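PDB 2VVF: major capsid protein P2 from Pseudoalteromonas phage pm2, which forms, as a homotrimer of double jelly-roll subunits, the major building block of the capsid of a lipid-containing marine bacteriophage. Local coordinates for residues A173-K178 with I256-M261; F85-M90 with D222-G227; R54-Y59 with G262-N267. All blocks are in the same frame, centred on the assembly; numbering follows the deposited sequence.

Contact 1 (A173-K178 with I256-M261)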
loop_
_atom_site.group_PDB
_atom_site.type_symbol
_atom_site.label_atom_id
_atom_site.label_comp_id
_atom_site.label_asym_id
_atom_site.label_seq_id
_atom_site.Cartn_x
_atom_site.Cartn_y
_atom_site.Cartn_z
ATOM N N ALA A 173 -15.344 -3.531 -15.047
ATOM C CA ALA A 173 -14.350 -3.657 -13.989
ATOM C C ALA A 173 -14.558 -4.937 -13.191
ATOM O O ALA A 173 -13.597 -5.628 -12.850
ATOM C CB ALA A 173 -14.394 -2.443 -13.071
ATOM N N ALA A 174 -15.816 -5.248 -12.893
ATOM C CA ALA A 174 -16.131 -6.442 -12.123
ATOM C C ALA A 174 -17.594 -6.848 -12.229
ATOM O O ALA A 174 -18.440 -6.066 -12.655
ATOM C CB ALA A 174 -15.744 -6.244 -10.666
ATOM N N ILE A 175 -17.877 -8.082 -11.831
ATOM C CA ILE A 175 -19.234 -8.611 -11.827
ATOM C C ILE A 175 -19.455 -9.302 -10.488
ATOM O O ILE A 175 -18.661 -10.147 -10.081
ATOM C CB ILE A 175 -19.468 -9.580 -12.998
ATOM C CG1 ILE A 175 -19.304 -8.858 -14.335
ATOM C CG2 ILE A 175 -20.846 -10.216 -12.895
ATOM C CD1 ILE A 175 -19.094 -9.796 -15.509
ATOM N N HIS A 176 -20.511 -8.914 -9.787
ATOM C CA HIS A 176 -20.805 -9.501 -8.486
ATOM C C HIS A 176 -22.111 -10.279 -8.501
ATOM O O HIS A 176 -23.181 -9.704 -8.685
ATOM C CB HIS A 176 -20.854 -8.419 -7.404
ATOM C CG HIS A 176 -19.694 -7.473 -7.444
ATOM N ND1 HIS A 176 -18.510 -7.721 -6.786
ATOM C CD2 HIS A 176 -19.537 -6.282 -8.068
ATOM C CE1 HIS A 176 -17.672 -6.722 -7.000
ATOM N NE2 HIS A 176 -18.272 -5.836 -7.774
ATOM N N ILE A 177 -22.014 -11.589 -8.308
ATOM C CA ILE A 177 -23.189 -12.450 -8.277
ATOM C C ILE A 177 -23.662 -12.614 -6.838
ATOM O O ILE A 177 -23.005 -13.266 -6.026
ATOM C CB ILE A 177 -22.907 -13.813 -8.933
ATOM C CG1 ILE A 177 -22.516 -13.626 -10.401
ATOM C CG2 ILE A 177 -24.116 -14.730 -8.800
ATOM C CD1 ILE A 177 -21.446 -14.585 -10.872
ATOM N N LYS A 178 -24.794 -11.997 -6.520
ATOM C CA LYS A 178 -25.344 -12.063 -5.173
ATOM C C LYS A 178 -26.326 -13.218 -5.026
ATOM O O LYS A 178 -27.509 -13.089 -5.343
ATOM C CB LYS A 178 -26.016 -10.741 -4.806
ATOM C CG LYS A 178 -25.074 -9.549 -4.803
ATOM C CD LYS A 178 -25.379 -8.614 -3.645
ATOM C CE LYS A 178 -26.414 -7.572 -4.033
ATOM N NZ LYS A 178 -26.842 -6.753 -2.867
ATOM N N ILE A 256 -27.331 -9.610 -9.994
ATOM C CA ILE A 256 -26.044 -9.463 -10.660
ATOM C C ILE A 256 -25.627 -7.997 -10.736
ATOM O O ILE A 256 -26.283 -7.188 -11.395
ATOM C CB ILE A 256 -26.047 -10.115 -12.060
ATOM C CG1 ILE A 256 -26.425 -11.598 -11.972
ATOM C CG2 ILE A 256 -24.685 -9.957 -12.722
ATOM C CD1 ILE A 256 -25.526 -12.411 -11.071
ATOM N N ILE A 257 -24.529 -7.662 -10.065
ATOM C CA ILE A 257 -24.008 -6.300 -10.075
ATOM C C ILE A 257 -22.884 -6.196 -11.096
ATOM O O ILE A 257 -21.909 -6.943 -11.031
ATOM C CB ILE A 257 -23.512 -5.873 -8.679
ATOM C CG1 ILE A 257 -24.585 -6.145 -7.625
ATOM C CG2 ILE A 257 -23.121 -4.399 -8.677
ATOM C CD1 ILE A 257 -25.903 -5.478 -7.921
ATOM N N VAL A 258 -23.024 -5.277 -12.044
ATOM C CA VAL A 258 -22.003 -5.080 -13.065
ATOM C C VAL A 258 -21.436 -3.670 -12.981
ATOM O O VAL A 258 -22.160 -2.689 -13.146
ATOM C CB VAL A 258 -22.541 -5.380 -14.473
ATOM C CG1 VAL A 258 -21.429 -5.252 -15.508
ATOM C CG2 VAL A 258 -23.173 -6.759 -14.521
ATOM N N GLU A 259 -20.138 -3.576 -12.712
ATOM C CA GLU A 259 -19.469 -2.286 -12.619
ATOM C C GLU A 259 -18.910 -1.901 -13.982
ATOM O O GLU A 259 -17.833 -2.351 -14.372
ATOM C CB GLU A 259 -18.340 -2.341 -11.589
ATOM C CG GLU A 259 -18.816 -2.472 -10.153
ATOM C CD GLU A 259 -17.676 -2.412 -9.156
ATOM O OE1 GLU A 259 -17.142 -1.307 -8.928
ATOM O OE2 GLU A 259 -17.308 -3.472 -8.609
ATOM N N TYR A 260 -19.660 -1.084 -14.713
ATOM C CA TYR A 260 -19.235 -0.635 -16.030
ATOM C C TYR A 260 -18.327 0.582 -15.894
ATOM O O TYR A 260 -18.258 1.203 -14.834
ATOM C CB TYR A 260 -20.447 -0.281 -16.895
ATOM C CG TYR A 260 -21.257 -1.475 -17.347
ATOM C CD1 TYR A 260 -20.890 -2.202 -18.471
ATOM C CD2 TYR A 260 -22.405 -1.858 -16.664
ATOM C CE1 TYR A 260 -21.637 -3.285 -18.893
ATOM C CE2 TYR A 260 -23.157 -2.940 -17.080
ATOM C CZ TYR A 260 -22.768 -3.650 -18.192
ATOM O OH TYR A 260 -23.514 -4.727 -18.605
ATOM N N MET A 261 -17.644 0.922 -16.981
ATOM C CA MET A 261 -16.750 2.071 -17.007
ATOM C C MET A 261 -16.715 2.654 -18.413
ATOM O O MET A 261 -16.757 1.920 -19.399
ATOM C CB MET A 261 -15.332 1.655 -16.605
ATOM C CG MET A 261 -15.150 1.338 -15.133
ATOM S SD MET A 261 -13.460 0.815 -14.775
ATOM C CE MET A 261 -13.146 -0.288 -16.149
#

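Contact 2 (F85-M90 with D222-G227)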
loop_
_atom_site.group_PDB
_atom_site.type_symbol
_atom_site.label_atom_id
_atom_site.label_comp_id
_atom_site.label_asym_id
_atom_site.label_seq_id
_atom_site.Cartn_x
_atom_site.Cartn_y
_atom_site.Cartn_z
ATOM N N PHE A 85 -15.729 8.249 -5.782
ATOM C CA PHE A 85 -15.717 8.406 -7.230
ATOM C C PHE A 85 -14.296 8.154 -7.705
ATOM O O PHE A 85 -14.063 7.392 -8.644
ATOM C CB PHE A 85 -16.216 9.793 -7.627
ATOM C CG PHE A 85 -17.641 10.042 -7.233
ATOM C CD1 PHE A 85 -18.672 9.377 -7.875
ATOM C CD2 PHE A 85 -17.947 10.872 -6.169
ATOM C CE1 PHE A 85 -19.985 9.572 -7.494
ATOM C CE2 PHE A 85 -19.257 11.070 -5.782
ATOM C CZ PHE A 85 -20.278 10.419 -6.445
ATOM N N VAL A 86 -13.341 8.739 -6.994
ATOM C CA VAL A 86 -11.934 8.506 -7.275
ATOM C C VAL A 86 -11.628 7.116 -6.721
ATOM O O VAL A 86 -11.942 6.820 -5.566
ATOM C CB VAL A 86 -11.051 9.573 -6.597
ATOM C CG1 VAL A 86 -9.612 9.090 -6.488
ATOM C CG2 VAL A 86 -11.131 10.891 -7.353
ATOM N N ARG A 87 -11.058 6.251 -7.556
ATOM C CA ARG A 87 -10.738 4.890 -7.133
ATOM C C ARG A 87 -9.309 4.792 -6.605
ATOM O O ARG A 87 -8.346 4.799 -7.371
ATOM C CB ARG A 87 -10.986 3.903 -8.275
ATOM C CG ARG A 87 -12.414 3.956 -8.812
ATOM C CD ARG A 87 -12.667 2.877 -9.848
ATOM N NE ARG A 87 -12.636 1.539 -9.262
ATOM C CZ ARG A 87 -13.669 0.702 -9.251
ATOM N NH1 ARG A 87 -14.822 1.059 -9.797
ATOM N NH2 ARG A 87 -13.546 -0.495 -8.695
ATOM N N PRO A 88 -9.187 4.721 -5.283
ATOM C CA PRO A 88 -7.891 4.676 -4.606
ATOM C C PRO A 88 -7.023 3.459 -4.925
ATOM O O PRO A 88 -5.810 3.486 -4.714
ATOM C CB PRO A 88 -8.272 4.665 -3.119
ATOM C CG PRO A 88 -9.704 5.123 -3.065
ATOM C CD PRO A 88 -10.313 4.643 -4.337
ATOM N N GLU A 89 -7.645 2.391 -5.413
ATOM C CA GLU A 89 -6.924 1.159 -5.717
ATOM C C GLU A 89 -6.288 1.156 -7.105
ATOM O O GLU A 89 -5.531 0.245 -7.450
ATOM C CB GLU A 89 -7.852 -0.049 -5.563
ATOM C CG GLU A 89 -8.492 -0.172 -4.191
ATOM C CD GLU A 89 -9.642 0.798 -3.990
ATOM O OE1 GLU A 89 -10.199 1.282 -4.999
ATOM O OE2 GLU A 89 -9.990 1.072 -2.823
ATOM N N MET A 90 -6.600 2.175 -7.899
ATOM C CA MET A 90 -6.071 2.275 -9.255
ATOM C C MET A 90 -4.552 2.390 -9.301
ATOM O O MET A 90 -3.943 3.072 -8.476
ATOM C CB MET A 90 -6.709 3.452 -9.997
ATOM C CG MET A 90 -8.217 3.344 -10.163
ATOM S SD MET A 90 -8.754 1.698 -10.664
ATOM C CE MET A 90 -8.126 1.619 -12.332
ATOM N N ASP A 222 -13.503 -10.094 -10.243
ATOM C CA ASP A 222 -12.733 -8.860 -10.348
ATOM C C ASP A 222 -11.802 -8.880 -11.556
ATOM O O ASP A 222 -10.893 -9.708 -11.634
ATOM C CB ASP A 222 -11.922 -8.653 -9.069
ATOM C CG ASP A 222 -11.676 -7.193 -8.764
ATOM O OD1 ASP A 222 -11.516 -6.402 -9.718
ATOM O OD2 ASP A 222 -11.625 -6.841 -7.567
ATOM N N PHE A 223 -12.028 -7.962 -12.491
ATOM C CA PHE A 223 -11.205 -7.874 -13.695
ATOM C C PHE A 223 -10.101 -6.832 -13.536
ATOM O O PHE A 223 -9.346 -6.571 -14.471
ATOM C CB PHE A 223 -12.066 -7.529 -14.914
ATOM C CG PHE A 223 -13.073 -8.586 -15.269
ATOM C CD1 PHE A 223 -12.663 -9.831 -15.719
ATOM C CD2 PHE A 223 -14.430 -8.327 -15.176
ATOM C CE1 PHE A 223 -13.592 -10.805 -16.051
ATOM C CE2 PHE A 223 -15.362 -9.294 -15.510
ATOM C CZ PHE A 223 -14.942 -10.534 -15.947
ATOM N N MET A 224 -10.020 -6.232 -12.353
ATOM C CA MET A 224 -9.013 -5.212 -12.076
ATOM C C MET A 224 -8.289 -5.492 -10.765
ATOM O O MET A 224 -8.011 -4.575 -9.991
ATOM C CB MET A 224 -9.659 -3.824 -12.020
ATOM C CG MET A 224 -10.154 -3.312 -13.361
ATOM S SD MET A 224 -10.400 -1.527 -13.366
ATOM C CE MET A 224 -11.267 -1.301 -11.811
ATOM N N LEU A 225 -7.986 -6.763 -10.521
ATOM C CA LEU A 225 -7.312 -7.178 -9.295
ATOM C C LEU A 225 -5.984 -6.457 -9.049
ATOM O O LEU A 225 -5.637 -6.152 -7.906
ATOM C CB LEU A 225 -7.120 -8.697 -9.277
ATOM C CG LEU A 225 -8.376 -9.522 -8.983
ATOM C CD1 LEU A 225 -8.177 -10.979 -9.376
ATOM C CD2 LEU A 225 -8.772 -9.407 -7.518
ATOM N N GLU A 226 -5.251 -6.180 -10.120
ATOM C CA GLU A 226 -3.966 -5.494 -10.014
ATOM C C GLU A 226 -4.122 -3.980 -9.917
ATOM O O GLU A 226 -3.164 -3.268 -9.613
ATOM C CB GLU A 226 -3.084 -5.828 -11.215
ATOM C CG GLU A 226 -2.614 -7.267 -11.275
ATOM C CD GLU A 226 -1.750 -7.529 -12.488
ATOM O OE1 GLU A 226 -2.297 -7.580 -13.609
ATOM O OE2 GLU A 226 -0.516 -7.638 -12.327
ATOM N N GLY A 227 -5.321 -3.487 -10.204
ATOM C CA GLY A 227 -5.580 -2.052 -10.166
ATOM C C GLY A 227 -5.378 -1.454 -11.550
ATOM O O GLY A 227 -5.548 -0.254 -11.751
#

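Contact 3 (R54-Y59 with G262-N267)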
loop_
_atom_site.group_PDB
_atom_site.type_symbol
_atom_site.label_atom_id
_atom_site.label_comp_id
_atom_site.label_asym_id
_atom_site.label_seq_id
_atom_site.Cartn_x
_atom_site.Cartn_y
_atom_site.Cartn_z
ATOM N N ARG A 54 -30.145 11.573 -16.093
ATOM C CA ARG A 54 -29.865 10.200 -16.507
ATOM C C ARG A 54 -29.182 9.403 -15.399
ATOM O O ARG A 54 -28.463 9.964 -14.573
ATOM C CB ARG A 54 -29.012 10.189 -17.775
ATOM C CG ARG A 54 -29.334 11.318 -18.743
ATOM C CD ARG A 54 -28.299 11.412 -19.848
ATOM N NE ARG A 54 -28.275 10.207 -20.672
ATOM C CZ ARG A 54 -29.174 9.927 -21.608
ATOM N NH1 ARG A 54 -30.172 10.767 -21.846
ATOM N NH2 ARG A 54 -29.074 8.807 -22.309
ATOM N N LEU A 55 -29.399 8.092 -15.394
ATOM C CA LEU A 55 -28.821 7.230 -14.370
ATOM C C LEU A 55 -27.366 6.865 -14.639
ATOM O O LEU A 55 -27.017 6.431 -15.737
ATOM C CB LEU A 55 -29.645 5.952 -14.206
ATOM C CG LEU A 55 -29.015 4.890 -13.301
ATOM C CD1 LEU A 55 -29.229 5.233 -11.833
ATOM C CD2 LEU A 55 -29.562 3.509 -13.619
ATOM N N LEU A 56 -26.529 7.023 -13.619
ATOM C CA LEU A 56 -25.119 6.675 -13.726
ATOM C C LEU A 56 -24.886 5.376 -12.967
ATOM O O LEU A 56 -24.548 4.351 -13.557
ATOM C CB LEU A 56 -24.245 7.788 -13.147
ATOM C CG LEU A 56 -22.735 7.544 -13.188
ATOM C CD1 LEU A 56 -22.188 7.797 -14.582
ATOM C CD2 LEU A 56 -22.020 8.406 -12.161
ATOM N N SER A 57 -25.105 5.424 -11.656
ATOM C CA SER A 57 -24.935 4.259 -10.797
ATOM C C SER A 57 -26.190 4.047 -9.960
ATOM O O SER A 57 -26.910 4.999 -9.650
ATOM C CB SER A 57 -23.725 4.443 -9.878
ATOM O OG SER A 57 -22.512 4.329 -10.600
ATOM N N THR A 58 -26.449 2.797 -9.593
ATOM C CA THR A 58 -27.623 2.474 -8.794
ATOM C C THR A 58 -27.311 1.490 -7.669
ATOM O O THR A 58 -26.557 0.533 -7.851
ATOM C CB THR A 58 -28.784 1.971 -9.676
ATOM O OG1 THR A 58 -29.777 1.348 -8.854
ATOM C CG2 THR A 58 -28.285 0.962 -10.697
ATOM N N TYR A 59 -27.907 1.730 -6.505
ATOM C CA TYR A 59 -27.739 0.855 -5.351
ATOM C C TYR A 59 -29.116 0.518 -4.792
ATOM O O TYR A 59 -29.891 1.417 -4.470
ATOM C CB TYR A 59 -26.919 1.551 -4.262
ATOM C CG TYR A 59 -25.489 1.859 -4.647
ATOM C CD1 TYR A 59 -24.454 1.005 -4.290
ATOM C CD2 TYR A 59 -25.170 3.025 -5.334
ATOM C CE1 TYR A 59 -23.144 1.292 -4.625
ATOM C CE2 TYR A 59 -23.864 3.319 -5.674
ATOM C CZ TYR A 59 -22.855 2.449 -5.317
ATOM O OH TYR A 59 -21.555 2.741 -5.656
ATOM N N GLY A 262 -16.615 3.974 -18.503
ATOM C CA GLY A 262 -16.556 4.642 -19.794
ATOM C C GLY A 262 -16.696 6.152 -19.625
ATOM O O GLY A 262 -17.034 6.632 -18.553
ATOM N N VAL A 263 -16.408 6.892 -20.685
ATOM C CA VAL A 263 -16.523 8.344 -20.712
ATOM C C VAL A 263 -18.005 8.659 -20.777
ATOM O O VAL A 263 -18.709 8.265 -21.715
ATOM C CB VAL A 263 -15.769 8.962 -21.927
ATOM C CG1 VAL A 263 -15.989 10.444 -22.010
ATOM C CG2 VAL A 263 -14.281 8.610 -21.900
ATOM N N TRP A 264 -18.476 9.346 -19.747
ATOM C CA TRP A 264 -19.875 9.704 -19.667
ATOM C C TRP A 264 -20.322 10.521 -20.870
ATOM O O TRP A 264 -19.645 11.458 -21.294
ATOM C CB TRP A 264 -20.172 10.458 -18.373
ATOM C CG TRP A 264 -21.635 10.696 -18.162
ATOM C CD1 TRP A 264 -22.539 9.825 -17.623
ATOM C CD2 TRP A 264 -22.376 11.872 -18.519
ATOM N NE1 TRP A 264 -23.792 10.392 -17.608
ATOM C CE2 TRP A 264 -23.718 11.648 -18.151
ATOM C CE3 TRP A 264 -22.031 13.095 -19.105
ATOM C CZ2 TRP A 264 -24.716 12.601 -18.349
ATOM C CZ3 TRP A 264 -23.024 14.039 -19.302
ATOM C CH2 TRP A 264 -24.350 13.786 -18.927
ATOM N N SER A 265 -21.476 10.152 -21.411
ATOM C CA SER A 265 -22.045 10.844 -22.559
ATOM C C SER A 265 -23.505 11.184 -22.288
ATOM O O SER A 265 -24.249 10.376 -21.727
ATOM C CB SER A 265 -21.929 9.986 -23.820
ATOM O OG SER A 265 -22.558 10.618 -24.921
ATOM N N ARG A 266 -23.898 12.393 -22.684
ATOM C CA ARG A 266 -25.259 12.879 -22.486
ATOM C C ARG A 266 -26.297 11.950 -23.105
ATOM O O ARG A 266 -27.459 11.945 -22.698
ATOM C CB ARG A 266 -25.412 14.283 -23.074
ATOM C CG ARG A 266 -24.667 15.365 -22.314
ATOM C CD ARG A 266 -25.048 16.749 -22.821
ATOM N NE ARG A 266 -24.379 17.812 -22.078
ATOM C CZ ARG A 266 -23.599 18.736 -22.635
ATOM N NH1 ARG A 266 -23.032 19.668 -21.882
ATOM N NH2 ARG A 266 -23.387 18.725 -23.944
ATOM N N ASN A 267 -25.881 11.182 -24.107
ATOM C CA ASN A 267 -26.788 10.261 -24.779
ATOM C C ASN A 267 -26.208 8.854 -24.790
ATOM O O ASN A 267 -26.469 8.072 -25.706
ATOM C CB ASN A 267 -27.057 10.724 -26.212
ATOM C CG ASN A 267 -27.095 12.235 -26.341
ATOM O OD1 ASN A 267 -26.308 12.947 -25.714
ATOM N ND2 ASN A 267 -28.017 12.735 -27.156
#

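Contact 1 (A173-K178 with I256-M261)
Two neighbouring antiparallel strands in one sheet of the C-terminal jelly roll meet here, the end of strand 171-178 against the later part of strand 252-263; segments 173-178 and 256-261 run at 171° to each other. His176 and Ile257 form a hydrogen-bonded pair: His176 N gives to Ile257 O at 2.7 Å, and Ile257 N returns a bond to His176 O at 2.8 Å. Toward the start of 173-178, Ala173 N gives to Glu259 O at 2.8 Å, and Glu259 N gives to Ala174 O at 3.0 Å. Ile175 with Val258 and Ile177 with Ile256 are non-hydrogen-bonded pairs.

The two faces of this ribbon differ in character. On one, Ile175, Ile177, Ile256 and Val258 pack together: CD1 of Ile256 lies 3.3 Å from Ile177 CG1, with the two side chains side by side and pointing the same way, while Ile256 CG2 packs against Ile175 CG2. Val182 and Val185 of strand 182-189 cover Ile177 on this apolar face. The other face carries His176, Ile257 and Glu259. The first torsion of His176 puts CG anti to the carbonyl carbon (chi1 -48°), and chi2 turns the ring. His176 NE2 gives a nearly straight bond of 2.7 Å to Glu259 OE2. That oxygen lies in the ring plane and is approached on its anti side, somewhat above the carboxylate plane; the ring and carboxylate planes are 25° apart.

ND1 of the same ring bonds to Thr220 OG1, so both ring nitrogens are engaged and the rotation of the imidazole is fixed. Glu259, holding the NE2 proton of the buried ring, probably polarises the imidazole and would tend to raise its pKa.

Contact 2 (F85-M90 with D222-G227)
The guanidinium of Arg87 has the terminal methyl of Met224 over one face, with Met224 CE 3.7 Å above the plane and displaced toward the rim; NH1 of the same group bonds to Thr145 OG1. The nearest guanidinium atom to that methyl is Arg87 NH2, 3.9 Å from Met224 CE, and the two side chains cross at about a right angle. The bend of the arginine chain at chi3 (67°) places Arg87 NE 4.1 Å from Met224 CE.

Two type I beta turns face each other across the junction between the jelly rolls: Arg87 to Met90 in the N-terminal half and Met224 to Gly227 in the C-terminal half. Each is closed by its own backbone bond, Met90 N to Arg87 O and Gly227 N to Met224 O. An Asx turn precedes the second, Asp222 OD1 accepting from Met224 N at 3.0 Å, while Asp222 OD2 forms a salt bridge with Arg71 of the N-terminal half.

No hydrogen bond joins the two segments, and the contact is made by the packing of Met224 on Arg87 and Met90 and by close backbone. Met90 starts away from the other turn, but bends at chi2 and chi3 bring its tip back, so that Met90 CE meets Met224 SD at 4.0 Å. Gly227, with a positive phi of 93°, lies against the carbonyl of Glu89, and the absence of a side chain lets its CA approach that oxygen. Gly227 CA makes a CA-H...O contact of 3.6 Å with Glu89 O, and Gly227 O in turn has Met90 CE 3.2 Å away.

Contact 3 (R54-Y59 with G262-N267)
On strand 54-59, Arg54 and Leu56 are nearest to Arg266 and Trp264, respectively, without any backbone pairing: the CA atoms of Leu56 and Trp264 are 8.5 Å apart, and those of Arg54 and Arg266 are 8.0 Å apart. Strand 54-59 is itself irregular, since Leu56 and Ser57 both face Val49 of strand 44-51 in a classic beta bulge, where Leu56 has a psi of -64°. Segment 262-267 begins on the end of strand 252-263 and continues as a loop toward the C-terminus.

Side chains therefore make the bridge. In Leu56 the first torsion sets CG anti to the backbone N (chi1 180°), and chi2 of 78° places CD1, which lies 3.7 Å from Trp264 CD1; the two groups cross at a slant. At the far end of the indole, Arg54 CD is 4.1 Å from Trp264 CZ2. The Arg54 guanidinium continues over the following residues, with Asn267 CA 3.6 Å above one of its faces. Its NH2 makes a weak hydrogen bond to Gly268 O, while Arg266 sends its own NH1 to Gly110 O.

Leu51 and Pro141 also pack on Trp264. This surface contact, a leucine-tryptophan pair with Arg54 alongside, joins the outermost strand of the N-terminal jelly roll's four-stranded sheet to the C-terminal tail, a seam between the two halves of a double jelly-roll capsid protein.

In the fold
Contact 1 lies within the C-terminal jelly roll, whereas contacts 2 and 3 each join that half to the N-terminal one. Contacts 1 and 2 have centres 13 Å apart and touch directly: the Ala173 backbone probably bonds to Phe223, Ala173 CB packs 3.6 Å from Met224 CE, and Glu259 OE1 forms a weak, long ion pair with Arg87 NH1. Contact 3 takes up the same strand, 252-263, where contact 1 leaves it, their centres 15 Å apart. A bound calcium ion, at a site including Ala105, Pro141 and Trp143, lies about 7 Å from the Trp264 side chain and about 10 Å from those of Met261 and Arg87.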